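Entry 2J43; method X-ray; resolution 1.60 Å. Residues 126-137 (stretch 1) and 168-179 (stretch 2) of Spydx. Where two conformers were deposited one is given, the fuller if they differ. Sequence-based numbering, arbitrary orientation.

Stretch 1 (126-137) DNLAVWTFKDVK
Stretch 2 (168-179) NEIGFLILDKSK

The phenyl ring of F133 lies flat over the backbone of G171, its partner across two antiparallel strands. G171 CA sits 3.9 Å from the ring centroid and 12° off the ring normal, a CH-pi contact over the face. The p rotamer of F133 (chi1 58°, chi2 106°) brings the ring there, and the absence of a side chain leaves it room: an ideal CB on G171 would fall 2.6 Å from F133 CE1, a clash.

Strands 128-134 and 170-176 run at 150° between their N-to-C directions, with axes approaching to 4.6 Å. The register pairs L128 with D176 and continues through A129-L175, V130-I174, W131-L173, T132-F172 and F133-G171 to K134-I170. Hydrogen-bonded pairs are recognised by reciprocal amide-carbonyl bonds: A129 N to L175 O 3.0 Å and L175 N to A129 O 2.8 Å; W131 N to L173 O and L173 N to W131 O, both 3.0 Å; F133 N to G171 O 2.9 Å and G171 N to F133 O 3.0 Å. K177 N to N127 O, 2.9 Å, extends the ladder beyond the strands. Between these pairs CA atoms draw closer, 4.4 Å for T132 CA to F172 CA, and CA-H...O contacts form, as from F172 CA to W131 O at 3.0 Å.

Phi/psi values are mostly extended, such as -114/122 at V130 and -148/144 at L173. K134 departs at 66/-135, and there the paired side chains diverge.

One sheet face carries V130 (t), F172 (p, chi1 65°) and I174 (m, m): V130 CG1 meets F172 CB at 4.0 Å and V130 CG2 meets I174 CD1 at 4.1 Å. The other carries A129, W131 (t, chi2 -104°), L173 (t, p) and L175 (m, t), with W131 CB 4.0 Å from L175 CD1.

From K134 onward polar contacts join the apolar ones. K134 NZ forms a salt bridge with E169 OE2 at 2.8 Å. D135 (-86/44, chi1 m) donates from its N to E169 O at 2.9 Å, while its OD2 accepts from N168 N at 3.1 Å and E169 N at 2.9 Å, so one carboxylate oxygen binds two successive amides. Nearby, V136 CG1 packs 3.4 Å from I170 CD1 (I170 t, t).

At the other end, D176 (t) begins a type I turn to K179. Its OD1 accepts from S178 N at 3.0 Å and S178 OG at 2.7 Å. Water 1 donates to D176 OD1 at 2.8 Å and to D126 O at 2.7 Å, bridging the two stretches.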

# COMPACT_ATOMS: atom_id res chain seq x y z
N ASP A 126 -13.96 -18.31 -5.22
CA ASP A 126 -14.07 -19.71 -4.82
C ASP A 126 -13.23 -20.58 -5.76
O ASP A 126 -13.29 -20.45 -6.97
CB ASP A 126 -15.51 -20.22 -4.89
CG ASP A 126 -16.37 -19.80 -3.71
OD1 ASP A 126 -15.83 -19.29 -2.69
OD2 ASP A 126 -17.61 -20.01 -3.73
N ASN A 127 -12.47 -21.47 -5.13
CA ASN A 127 -11.65 -22.47 -5.81
C ASN A 127 -10.49 -21.90 -6.65
O ASN A 127 -9.87 -22.59 -7.45
CB ASN A 127 -12.49 -23.43 -6.62
CG ASN A 127 -13.61 -24.07 -5.80
OD1 ASN A 127 -14.79 -23.93 -6.16
ND2 ASN A 127 -13.27 -24.65 -4.69
N LEU A 128 -10.19 -20.62 -6.46
CA LEU A 128 -8.97 -20.06 -7.04
C LEU A 128 -7.83 -20.30 -6.04
O LEU A 128 -8.06 -20.31 -4.83
CB LEU A 128 -9.15 -18.57 -7.30
CG LEU A 128 -10.22 -18.21 -8.32
CD1 LEU A 128 -10.12 -16.69 -8.66
CD2 LEU A 128 -10.24 -19.03 -9.58
N ALA A 129 -6.60 -20.45 -6.52
CA ALA A 129 -5.46 -20.70 -5.63
C ALA A 129 -4.23 -20.07 -6.21
O ALA A 129 -4.19 -19.77 -7.41
CB ALA A 129 -5.22 -22.20 -5.49
N VAL A 130 -3.20 -19.96 -5.40
CA VAL A 130 -1.93 -19.37 -5.82
C VAL A 130 -0.87 -20.47 -5.79
O VAL A 130 -0.62 -21.06 -4.75
CB VAL A 130 -1.48 -18.21 -4.92
CG1 VAL A 130 -0.22 -17.54 -5.58
CG2 VAL A 130 -2.61 -17.23 -4.72
N TRP A 131 -0.23 -20.71 -6.93
CA TRP A 131 0.93 -21.58 -7.05
C TRP A 131 2.18 -20.72 -6.81
O TRP A 131 2.28 -19.66 -7.38
CB TRP A 131 0.98 -22.16 -8.45
CG TRP A 131 2.01 -23.22 -8.61
CD1 TRP A 131 3.23 -23.10 -9.24
CD2 TRP A 131 1.93 -24.59 -8.16
NE1 TRP A 131 3.91 -24.29 -9.19
CE2 TRP A 131 3.15 -25.22 -8.53
CE3 TRP A 131 0.98 -25.33 -7.45
CZ2 TRP A 131 3.42 -26.55 -8.21
CZ3 TRP A 131 1.26 -26.66 -7.15
CH2 TRP A 131 2.46 -27.24 -7.51
N THR A 132 3.08 -21.16 -5.95
CA THR A 132 4.29 -20.39 -5.60
C THR A 132 5.56 -21.21 -5.79
O THR A 132 5.59 -22.43 -5.57
CB THR A 132 4.25 -19.93 -4.11
OG1 THR A 132 4.22 -21.07 -3.25
CG2 THR A 132 2.94 -19.19 -3.80
N PHE A 133 6.61 -20.50 -6.18
CA PHE A 133 7.92 -21.11 -6.42
C PHE A 133 9.01 -20.04 -6.40
O PHE A 133 8.75 -18.85 -6.16
CB PHE A 133 7.92 -21.90 -7.75
CG PHE A 133 7.57 -21.10 -8.99
CD1 PHE A 133 8.55 -20.74 -9.90
CD2 PHE A 133 6.25 -20.75 -9.29
CE1 PHE A 133 8.25 -20.07 -11.06
CE2 PHE A 133 5.95 -20.08 -10.45
CZ PHE A 133 6.96 -19.75 -11.35
N LYS A 134 10.22 -20.49 -6.65
CA LYS A 134 11.42 -19.70 -6.42
C LYS A 134 11.59 -19.46 -4.93
O LYS A 134 11.43 -20.38 -4.15
CB LYS A 134 11.51 -18.46 -7.33
CG LYS A 134 11.22 -18.79 -8.77
CD LYS A 134 11.42 -17.60 -9.70
CE LYS A 134 12.83 -17.60 -10.27
NZ LYS A 134 12.87 -17.07 -11.67
N ASP A 135 11.90 -18.25 -4.48
CA ASP A 135 12.41 -18.07 -3.12
C ASP A 135 11.33 -17.91 -2.04
O ASP A 135 11.45 -17.13 -1.12
CB ASP A 135 13.41 -16.89 -3.04
CG ASP A 135 14.50 -16.93 -4.12
OD1 ASP A 135 14.80 -18.02 -4.66
OD2 ASP A 135 15.07 -15.87 -4.53
N VAL A 136 10.31 -18.74 -2.10
CA VAL A 136 9.36 -18.86 -1.02
C VAL A 136 9.81 -19.95 -0.05
O VAL A 136 10.52 -20.88 -0.45
CB VAL A 136 7.91 -19.16 -1.57
CG1 VAL A 136 7.49 -18.07 -2.50
CG2 VAL A 136 7.85 -20.46 -2.32
N LYS A 137 9.38 -19.86 1.19
CA LYS A 137 9.74 -20.83 2.24
C LYS A 137 9.34 -22.25 1.86
O LYS A 137 10.13 -23.20 1.97
CB LYS A 137 9.03 -20.46 3.54
CG LYS A 137 9.63 -21.07 4.82
CD LYS A 137 9.22 -20.28 6.09
CE LYS A 137 10.15 -20.58 7.27
NZ LYS A 137 10.39 -22.05 7.43
N ASN A 168 15.38 -13.26 -2.96
CA ASN A 168 15.52 -12.24 -4.01
C ASN A 168 14.40 -12.20 -5.02
O ASN A 168 14.08 -11.13 -5.52
CB ASN A 168 16.79 -12.47 -4.82
CG ASN A 168 18.04 -12.36 -4.00
OD1 ASN A 168 18.23 -11.38 -3.27
ND2 ASN A 168 18.90 -13.36 -4.10
N GLU A 169 13.84 -13.37 -5.38
CA GLU A 169 12.87 -13.48 -6.47
C GLU A 169 11.79 -14.53 -6.14
O GLU A 169 12.09 -15.56 -5.54
CB GLU A 169 13.61 -13.87 -7.75
CG GLU A 169 12.85 -13.55 -9.01
CD GLU A 169 13.71 -13.64 -10.27
OE1 GLU A 169 14.81 -13.04 -10.28
OE2 GLU A 169 13.28 -14.31 -11.24
N ILE A 170 10.53 -14.19 -6.43
CA ILE A 170 9.42 -15.14 -6.26
C ILE A 170 8.73 -15.28 -7.59
O ILE A 170 8.68 -14.35 -8.38
CB ILE A 170 8.40 -14.66 -5.15
CG1 ILE A 170 7.25 -15.66 -4.93
CG2 ILE A 170 7.75 -13.34 -5.52
CD1 ILE A 170 6.29 -15.22 -3.80
N GLY A 171 8.20 -16.47 -7.84
CA GLY A 171 7.34 -16.71 -8.97
C GLY A 171 6.03 -17.24 -8.41
O GLY A 171 5.98 -17.89 -7.36
N PHE A 172 4.98 -16.93 -9.12
CA PHE A 172 3.67 -17.44 -8.77
C PHE A 172 2.72 -17.42 -9.96
O PHE A 172 2.97 -16.84 -11.02
CB PHE A 172 3.10 -16.66 -7.56
CG PHE A 172 2.83 -15.21 -7.81
CD1 PHE A 172 1.56 -14.75 -8.22
CD2 PHE A 172 3.82 -14.28 -7.64
CE1 PHE A 172 1.35 -13.39 -8.42
CE2 PHE A 172 3.56 -12.91 -7.82
CZ PHE A 172 2.33 -12.51 -8.21
N LEU A 173 1.59 -18.10 -9.79
CA LEU A 173 0.57 -18.13 -10.81
C LEU A 173 -0.77 -18.23 -10.15
O LEU A 173 -0.90 -18.86 -9.13
CB LEU A 173 0.79 -19.31 -11.76
CG LEU A 173 0.09 -19.21 -13.10
CD1 LEU A 173 0.41 -17.99 -13.96
CD2 LEU A 173 0.31 -20.49 -13.96
N ILE A 174 -1.76 -17.58 -10.71
CA ILE A 174 -3.13 -17.73 -10.17
C ILE A 174 -3.82 -18.86 -10.92
O ILE A 174 -3.89 -18.84 -12.18
CB ILE A 174 -3.96 -16.45 -10.31
CG1 ILE A 174 -3.22 -15.22 -9.77
CG2 ILE A 174 -5.32 -16.60 -9.59
CD1 ILE A 174 -2.81 -15.32 -8.30
N LEU A 175 -4.37 -19.81 -10.17
CA LEU A 175 -5.04 -20.99 -10.72
C LEU A 175 -6.52 -21.00 -10.46
O LEU A 175 -6.99 -20.46 -9.45
CB LEU A 175 -4.45 -22.25 -10.09
CG LEU A 175 -2.93 -22.40 -10.08
CD1 LEU A 175 -2.53 -23.78 -9.52
CD2 LEU A 175 -2.39 -22.15 -11.48
N ASP A 176 -7.26 -21.61 -11.39
CA ASP A 176 -8.65 -21.89 -11.17
C ASP A 176 -8.85 -23.39 -11.10
O ASP A 176 -8.84 -24.07 -12.11
CB ASP A 176 -9.47 -21.24 -12.28
CG ASP A 176 -10.95 -21.43 -12.10
OD1 ASP A 176 -11.35 -22.24 -11.22
OD2 ASP A 176 -11.78 -20.81 -12.83
N LYS A 177 -8.99 -23.91 -9.89
CA LYS A 177 -9.08 -25.37 -9.67
C LYS A 177 -10.40 -25.99 -10.14
O LYS A 177 -10.51 -27.21 -10.14
CB LYS A 177 -8.90 -25.67 -8.22
CG LYS A 177 -7.58 -25.18 -7.63
CD LYS A 177 -7.30 -25.69 -6.23
CE LYS A 177 -8.41 -25.36 -5.24
NZ LYS A 177 -8.16 -25.86 -3.86
N SER A 178 -11.37 -25.17 -10.53
CA SER A 178 -12.62 -25.68 -11.08
C SER A 178 -12.43 -26.17 -12.51
O SER A 178 -13.25 -26.94 -13.06
CB SER A 178 -13.69 -24.60 -11.01
OG SER A 178 -13.53 -23.64 -12.03
N LYS A 179 -11.31 -25.78 -13.12
CA LYS A 179 -11.02 -26.15 -14.50
C LYS A 179 -10.16 -27.38 -14.63
O LYS A 179 -9.73 -27.94 -13.65
CB LYS A 179 -10.34 -24.98 -15.21
CG LYS A 179 -11.07 -23.66 -15.10
CD LYS A 179 -12.45 -23.76 -15.73
CE LYS A 179 -12.89 -22.52 -16.45
NZ LYS A 179 -13.28 -21.48 -15.52
O HOH W 1 -13.37 -21.46 -9.50
O HOH W 2 -10.91 -25.12 -2.79
O HOH W 3 17.66 -16.25 -5.33